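PDB 5CPC: secreted effector protein SopD from Salmonella typhimurium, which acts inside host cells as a type III secreted effector, promoting membrane fission and macropinosome formation together with SopB during invasion and contributing to replication in macrophages. Local coordinates for residues 233-237 and 296-302. Residues are numbered along the deposited sequence; the frame is centred on the assembly and turned at random.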
loop_
_atom_site.group_PDB
_atom_site.type_symbol
_atom_site.label_atom_id
_atom_site.label_comp_id
_atom_site.label_asym_id
_atom_site.label_seq_id
_atom_site.Cartn_x
_atom_site.Cartn_y
_atom_site.Cartn_z
ATOM N N GLY A 233 12.500 4.474 4.642
ATOM C CA GLY A 233 12.136 4.632 6.019
ATOM C C GLY A 233 13.321 4.696 6.971
ATOM O O GLY A 233 14.441 4.398 6.590
ATOM N N TYR A 234 13.056 5.099 8.218
ATOM C CA TYR A 234 14.074 5.256 9.221
ATOM C C TYR A 234 13.473 5.261 10.626
ATOM O O TYR A 234 12.377 5.807 10.825
ATOM C CB TYR A 234 14.838 6.621 9.041
ATOM C CG TYR A 234 14.063 7.760 8.375
ATOM C CD1 TYR A 234 13.283 8.640 9.135
ATOM C CD2 TYR A 234 14.163 7.997 7.007
ATOM C CE1 TYR A 234 12.615 9.694 8.531
ATOM C CE2 TYR A 234 13.510 9.061 6.388
ATOM C CZ TYR A 234 12.755 9.905 7.162
ATOM O OH TYR A 234 12.092 10.970 6.613
ATOM N N GLN A 235 14.218 4.699 11.575
ATOM C CA GLN A 235 13.921 4.789 13.005
ATOM C C GLN A 235 15.218 4.769 13.772
ATOM O O GLN A 235 16.173 4.151 13.352
ATOM C CB GLN A 235 13.004 3.649 13.525
ATOM C CG GLN A 235 13.179 2.265 12.896
ATOM C CD GLN A 235 12.665 1.094 13.814
ATOM O OE1 GLN A 235 11.879 1.304 14.768
ATOM N NE2 GLN A 235 13.164 -0.128 13.545
ATOM N N GLU A 236 15.218 5.442 14.915
ATOM C CA GLU A 236 16.322 5.514 15.780
ATOM C C GLU A 236 16.040 4.435 16.834
ATOM O O GLU A 236 14.911 4.297 17.337
ATOM C CB GLU A 236 16.433 6.939 16.354
ATOM C CG GLU A 236 16.369 8.066 15.261
ATOM C CD GLU A 236 16.628 9.503 15.803
ATOM O OE1 GLU A 236 16.572 10.496 15.027
ATOM O OE2 GLU A 236 16.875 9.649 17.016
ATOM N N VAL A 237 17.054 3.616 17.096
ATOM C CA VAL A 237 16.928 2.448 17.966
ATOM C C VAL A 237 18.258 2.316 18.690
ATOM O O VAL A 237 19.317 2.239 18.060
ATOM C CB VAL A 237 16.481 1.165 17.159
ATOM C CG1 VAL A 237 17.173 1.097 15.777
ATOM C CG2 VAL A 237 16.637 -0.131 17.970
ATOM N N TYR A 296 20.247 12.556 6.559
ATOM C CA TYR A 296 19.219 12.590 7.617
ATOM C C TYR A 296 19.688 13.548 8.690
ATOM O O TYR A 296 18.916 14.396 9.121
ATOM C CB TYR A 296 19.066 11.183 8.144
ATOM C CG TYR A 296 18.250 10.951 9.417
ATOM C CD1 TYR A 296 16.902 10.710 9.335
ATOM C CD2 TYR A 296 18.875 10.822 10.663
ATOM C CE1 TYR A 296 16.133 10.419 10.488
ATOM C CE2 TYR A 296 18.109 10.512 11.837
ATOM C CZ TYR A 296 16.738 10.334 11.719
ATOM O OH TYR A 296 15.970 10.048 12.807
ATOM N N LEU A 297 20.994 13.476 9.053
ATOM C CA LEU A 297 21.568 14.296 10.127
ATOM C C LEU A 297 21.628 15.762 9.730
ATOM O O LEU A 297 21.623 16.636 10.602
ATOM C CB LEU A 297 22.979 13.820 10.507
ATOM C CG LEU A 297 22.997 12.528 11.343
ATOM C CD1 LEU A 297 24.420 12.198 11.801
ATOM C CD2 LEU A 297 22.027 12.552 12.556
ATOM N N THR A 298 21.643 16.025 8.425
ATOM C CA THR A 298 21.725 17.391 7.902
ATOM C C THR A 298 20.426 17.937 7.365
ATOM O O THR A 298 20.381 19.066 6.817
ATOM C CB THR A 298 22.830 17.507 6.779
ATOM O OG1 THR A 298 22.688 16.442 5.799
ATOM C CG2 THR A 298 24.206 17.372 7.450
ATOM N N HIS A 299 19.366 17.154 7.516
ATOM C CA HIS A 299 18.049 17.627 7.265
ATOM C C HIS A 299 17.077 17.365 8.447
ATOM O O HIS A 299 15.932 16.842 8.260
ATOM C CB HIS A 299 17.533 17.000 5.963
ATOM C CG HIS A 299 18.226 17.519 4.757
ATOM N ND1 HIS A 299 19.439 17.030 4.333
ATOM C CD2 HIS A 299 17.885 18.496 3.888
ATOM C CE1 HIS A 299 19.832 17.706 3.268
ATOM N NE2 HIS A 299 18.897 18.583 2.965
ATOM N N GLU A 300 17.537 17.754 9.648
ATOM C CA GLU A 300 16.701 17.847 10.832
ATOM C C GLU A 300 16.125 16.491 11.117
ATOM O O GLU A 300 14.979 16.384 11.441
ATOM C CB GLU A 300 15.655 18.973 10.674
ATOM C CG GLU A 300 16.404 20.347 10.499
ATOM C CD GLU A 300 15.523 21.608 10.508
ATOM O OE1 GLU A 300 14.290 21.550 10.547
ATOM O OE2 GLU A 300 16.074 22.706 10.465
ATOM N N ARG A 301 16.954 15.457 10.969
ATOM C CA ARG A 301 16.570 14.063 11.238
ATOM C C ARG A 301 15.311 13.655 10.478
ATOM O O ARG A 301 14.347 13.096 11.053
ATOM C CB ARG A 301 16.378 13.837 12.744
ATOM C CG ARG A 301 17.556 14.185 13.582
ATOM C CD ARG A 301 17.503 13.638 15.058
ATOM N NE ARG A 301 18.866 13.723 15.557
ATOM C CZ ARG A 301 19.714 12.696 15.663
ATOM N NH1 ARG A 301 19.329 11.459 15.392
ATOM N NH2 ARG A 301 20.962 12.910 16.085
ATOM N N SER A 302 15.305 13.969 9.189
ATOM C CA SER A 302 14.259 13.542 8.264
ATOM C C SER A 302 14.880 13.348 6.836
ATOM O O SER A 302 15.909 13.989 6.513
ATOM C CB SER A 302 13.257 14.645 8.189
ATOM O OG SER A 302 12.247 14.267 7.282
#
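Side chains do most to join strand residues 233-237 to the helix end and following turn at 296-302, without any backbone-to-backbone hydrogen bond; the nearest CA atoms, those of Y234 and S302, are 8.3 Å apart. Strand alternation selects the partners: Y234 and E236 point their CB atoms toward 296-302, while Q235 between them points away.

Aromatic packing forms the inner part. Y296 directs its ring edge at the face of Y234 in a T-shaped pair, with centroids 5.3 Å apart and planes at 62°; Y234 CD1 and Y296 CE1 approach to 3.6 Å.

Charge and hydrogen bonding close the more exposed side. E236 OE1 accepts a very short hydrogen bond from Y296 OH (2.3 Å) and a salt-bridging hydrogen bond from R301 NH1 (2.9 Å, nearly straight at 161°). One carboxylate oxygen thus links the last part of the helix to the turn beyond it. E300 and R301 both have positive phi, and the turn folds back so that R301 N makes a weak hydrogen bond to Y296 O.

At the other polar end, Y234 OH lies 3.4 Å from S302 OG. Both hydroxyls hydrogen-bond to E194 OE1, and they also meet backbone nitrogens, Y234 OH that of L303 and S302 OG that of H304.

Strand 232-237 pairs antiparallel with 240-245 in a two-stranded hairpin, whose V241 touches both E236 and Y296 and whose F243 packs on Y234. The contact docks one side of this hairpin against the C-terminal end of helix 285-298 and the turn leading from it toward strand 305-306.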